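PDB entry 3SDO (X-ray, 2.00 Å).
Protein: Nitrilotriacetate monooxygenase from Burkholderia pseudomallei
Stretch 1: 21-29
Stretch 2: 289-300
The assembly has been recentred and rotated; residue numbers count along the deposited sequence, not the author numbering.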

# COMPACT_ATOMS: atom_id res chain seq x y z
N ALA A 21 -13.47 5.24 -15.39
CA ALA A 21 -13.20 6.67 -15.31
C ALA A 21 -14.50 7.47 -15.22
O ALA A 21 -14.51 8.57 -14.65
N ASN A 22 -15.58 6.92 -15.77
CA ASN A 22 -16.89 7.55 -15.62
C ASN A 22 -17.38 7.34 -14.17
O ASN A 22 -17.37 6.21 -13.66
N MET A 23 -17.80 8.42 -13.53
CA MET A 23 -18.15 8.38 -12.12
C MET A 23 -19.25 7.35 -11.82
O MET A 23 -19.30 6.81 -10.72
N ASN A 24 -20.12 7.10 -12.81
CA ASN A 24 -21.25 6.18 -12.66
C ASN A 24 -21.04 4.80 -13.32
O ASN A 24 -21.99 4.06 -13.55
N ALA A 25 -19.78 4.45 -13.54
CA ALA A 25 -19.43 3.19 -14.21
C ALA A 25 -19.89 1.96 -13.41
O ALA A 25 -20.08 0.88 -13.99
N TRP A 26 -20.07 2.11 -12.09
CA TRP A 26 -20.54 0.99 -11.25
C TRP A 26 -21.91 0.45 -11.70
O TRP A 26 -22.30 -0.66 -11.31
N LYS A 27 -22.65 1.27 -12.44
CA LYS A 27 -23.96 0.88 -12.96
C LYS A 27 -23.86 0.00 -14.22
O LYS A 27 -24.86 -0.62 -14.61
N HIS A 28 -22.72 0.00 -14.90
CA HIS A 28 -22.62 -0.72 -16.18
C HIS A 28 -22.50 -2.23 -15.96
O HIS A 28 -21.69 -2.66 -15.14
N PRO A 29 -23.30 -3.04 -16.71
CA PRO A 29 -23.30 -4.49 -16.52
C PRO A 29 -22.00 -5.22 -16.84
O PRO A 29 -21.85 -6.35 -16.45
N ARG A 289 -23.49 6.43 -26.31
CA ARG A 289 -24.79 6.74 -25.71
C ARG A 289 -25.02 5.96 -24.40
O ARG A 289 -25.57 6.49 -23.43
N GLN A 290 -24.57 4.70 -24.36
CA GLN A 290 -24.66 3.88 -23.14
C GLN A 290 -23.88 4.57 -22.03
O GLN A 290 -24.39 4.77 -20.92
N VAL A 291 -22.64 4.93 -22.33
CA VAL A 291 -21.80 5.62 -21.37
C VAL A 291 -22.48 6.90 -20.88
O VAL A 291 -22.59 7.10 -19.68
N ARG A 292 -22.98 7.71 -21.81
CA ARG A 292 -23.75 8.91 -21.50
C ARG A 292 -24.87 8.60 -20.50
O ARG A 292 -25.00 9.28 -19.48
N ASP A 293 -25.64 7.54 -20.76
CA ASP A 293 -26.84 7.26 -19.96
C ASP A 293 -26.55 6.65 -18.58
O ASP A 293 -27.48 6.35 -17.84
N LEU A 294 -25.28 6.48 -18.24
CA LEU A 294 -24.87 6.14 -16.88
C LEU A 294 -25.22 7.26 -15.90
O LEU A 294 -25.47 7.00 -14.72
N LEU A 295 -25.24 8.49 -16.39
CA LEU A 295 -25.84 9.61 -15.66
C LEU A 295 -27.35 9.61 -15.95
O LEU A 295 -27.75 9.72 -17.11
N SER A 296 -28.18 9.52 -14.91
CA SER A 296 -29.63 9.63 -15.09
C SER A 296 -30.01 11.09 -15.46
O SER A 296 -29.23 12.00 -15.22
N PRO A 297 -31.20 11.30 -16.03
CA PRO A 297 -31.65 12.67 -16.30
C PRO A 297 -31.61 13.58 -15.06
O PRO A 297 -31.09 14.70 -15.14
N ARG A 298 -32.08 13.09 -13.93
CA ARG A 298 -32.04 13.86 -12.71
C ARG A 298 -30.62 14.33 -12.34
O ARG A 298 -30.44 15.45 -11.86
N GLU A 299 -29.64 13.44 -12.51
CA GLU A 299 -28.26 13.76 -12.14
C GLU A 299 -27.69 14.79 -13.10
O GLU A 299 -27.00 15.73 -12.67
N ALA A 300 -27.98 14.63 -14.38
CA ALA A 300 -27.66 15.65 -15.37
C ALA A 300 -28.23 17.01 -14.97
O ALA A 300 -27.52 18.01 -14.98

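Leu-294 sets the plan of this contact. It gives up 127 Å² to the other stretch, far more than any other residue, out of 469 Å² counted over both sides. Its CA-to-CB bond runs sideways, and in the m, t rotamer both methyls contact stretch 1. CD1 lies 3.9 Å from Ala-25 CA and 3.9 Å from Asn-22 OD1, while CD2 sits 4.1 Å from His-28 N and approaches the edge of the His-28 ring. Ala-25 helps by pointing its own CB away, so the leucine meets backbone there. The first rule is therefore one aliphatic side chain laid against a compact turn, with polar groups arranged around it.

The same leucine also offers its carbonyl. Asn-24, pointing toward stretch 2 in the m rotamer with chi2 near -4°, spends its amide on two acceptors: ND2 donates to Leu-294 O at 3.0 Å and to Glu-299 OE1 at 3.0 Å, the latter nearly straight at 170°. Asn-24 CB packs 3.9 Å from Leu-294 CB, and the CA atoms of this pair are just 5.6 Å apart, which lets so short a side chain reach the backbone. Leu-295 points its CB away, but its t, p rotamer brings CD1 back to 3.6 Å from Asn-24 ND2.

Lys-27 arrives at the same carbonyl from a longer arm. Its m, t, t, t chain is extended, and NZ donates to Leu-294 O at 2.8 Å and forms a salt bridge with Glu-299 OE2 at 3.1 Å. Glu-299, in m, t with chi3 near 95°, thus serves both donors, and its OE2 also accepts from Ser-296 N at 3.3 Å. Ser-296, p, caps the following helix through a weak bond from Glu-299 N to its OG at 3.3 Å. The helix start and the cross-stretch polar cluster thus share one carboxylate.

At the other end, His-28 covers 58 Å². Its CB points sideways, but the t rotamer with chi2 near -92° brings the ring closer, and NE2 donates to Gln-290 OE1 at 3.0 Å, almost linearly at 176°. Gln-290 reaches out in m, t to meet it at the ring edge.

Asn-22, in the t rotamer, points toward stretch 2 beside Val-291 and Leu-294. Its OD1 accepts from Asn-24 N at 2.8 Å, bracing the type I turn from Asn-22 to Ala-25, while ND2 touches Val-291 CG1 at 3.9 Å. A water accepts from Asn-22 ND2 at 2.8 Å and donates weakly to Val-291 O at 3.3 Å, linking the Asn-22 side chain to the Val-291 backbone.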

# COMPACT_ATOMS: atom_id res chain seq x y z
CB ALA A 21 -12.37 7.14 -16.51
CB ASN A 22 -17.90 7.00 -16.64
CG ASN A 22 -19.25 7.69 -16.55
OD1 ASN A 22 -19.97 7.54 -15.56
ND2 ASN A 22 -19.59 8.49 -17.56
CB MET A 23 -18.55 9.78 -11.61
CG MET A 23 -19.88 10.34 -12.10
SD MET A 23 -20.45 11.85 -11.24
CE MET A 23 -18.90 12.74 -11.06
CB ASN A 24 -22.52 6.83 -13.16
CG ASN A 24 -23.09 7.86 -12.14
OD1 ASN A 24 -22.56 8.02 -11.02
ND2 ASN A 24 -24.16 8.54 -12.53
CB ALA A 25 -17.91 3.13 -14.48
CB TRP A 26 -20.64 1.39 -9.77
CG TRP A 26 -21.72 2.39 -9.44
CD1 TRP A 26 -21.62 3.76 -9.50
CD2 TRP A 26 -23.05 2.11 -8.98
NE1 TRP A 26 -22.81 4.35 -9.14
CE2 TRP A 26 -23.71 3.36 -8.80
CE3 TRP A 26 -23.75 0.93 -8.69
CZ2 TRP A 26 -25.02 3.46 -8.35
CZ3 TRP A 26 -25.07 1.04 -8.26
CH2 TRP A 26 -25.69 2.29 -8.09
CB LYS A 27 -24.82 2.10 -13.34
CG LYS A 27 -25.12 3.11 -12.25
CD LYS A 27 -26.16 4.12 -12.79
CE LYS A 27 -26.33 5.33 -11.90
NZ LYS A 27 -27.08 6.48 -12.54
CB HIS A 28 -21.43 -0.24 -17.02
CG HIS A 28 -21.58 -0.59 -18.46
ND1 HIS A 28 -21.07 -1.75 -18.99
CD2 HIS A 28 -22.28 0.00 -19.45
CE1 HIS A 28 -21.42 -1.83 -20.27
NE2 HIS A 28 -22.17 -0.78 -20.56
CB PRO A 29 -24.42 -5.00 -17.44
CG PRO A 29 -24.73 -3.89 -18.37
CD PRO A 29 -24.32 -2.61 -17.69
CB ARG A 289 -25.94 6.52 -26.71
CG ARG A 289 -25.99 7.62 -27.80
CD ARG A 289 -27.27 7.57 -28.65
NE ARG A 289 -27.14 6.63 -29.77
CZ ARG A 289 -26.48 6.89 -30.90
NH1 ARG A 289 -25.89 8.07 -31.10
NH2 ARG A 289 -26.42 5.96 -31.85
CB GLN A 290 -24.02 2.50 -23.33
CG GLN A 290 -24.87 1.47 -24.01
CD GLN A 290 -24.17 0.09 -24.04
OE1 GLN A 290 -23.25 -0.20 -23.25
NE2 GLN A 290 -24.59 -0.74 -24.98
CB VAL A 291 -20.41 5.90 -21.95
CG1 VAL A 291 -19.67 6.90 -21.12
CG2 VAL A 291 -19.63 4.58 -22.05
CB ARG A 292 -24.32 9.52 -22.79
CG ARG A 292 -25.20 10.77 -22.63
CD ARG A 292 -26.07 11.00 -23.88
NE ARG A 292 -27.03 9.91 -24.05
CZ ARG A 292 -27.77 9.68 -25.13
NH1 ARG A 292 -27.72 10.47 -26.20
NH2 ARG A 292 -28.59 8.63 -25.14
CB ASP A 293 -27.80 6.36 -20.73
CG ASP A 293 -28.41 7.05 -21.94
OD1 ASP A 293 -28.31 8.30 -22.07
OD2 ASP A 293 -28.97 6.34 -22.78
CB LEU A 294 -23.36 5.87 -16.83
CG LEU A 294 -22.87 4.62 -17.57
CD1 LEU A 294 -21.38 4.43 -17.37
CD2 LEU A 294 -23.61 3.38 -17.13
CB LEU A 295 -25.22 10.93 -16.15
CG LEU A 295 -25.25 12.13 -15.23
CD1 LEU A 295 -24.52 11.86 -13.97
CD2 LEU A 295 -24.63 13.33 -15.94
CB SER A 296 -30.39 9.24 -13.81
OG SER A 296 -30.11 10.15 -12.75
CB PRO A 297 -33.06 12.48 -16.82
CG PRO A 297 -33.00 11.16 -17.54
CD PRO A 297 -32.04 10.31 -16.73
CB ARG A 298 -32.59 13.05 -11.55
CG ARG A 298 -32.52 13.79 -10.22
CD ARG A 298 -33.02 12.93 -9.10
NE ARG A 298 -34.42 12.59 -9.33
CZ ARG A 298 -35.47 13.30 -8.94
NH1 ARG A 298 -35.33 14.45 -8.27
NH2 ARG A 298 -36.69 12.85 -9.22
CB GLU A 299 -27.38 12.52 -12.13
CG GLU A 299 -27.53 11.63 -10.91
CD GLU A 299 -26.72 10.35 -11.08
OE1 GLU A 299 -25.55 10.31 -10.59
OE2 GLU A 299 -27.22 9.43 -11.77
CB ALA A 300 -28.13 15.24 -16.74
O HOH W 1 -21.73 10.07 -18.51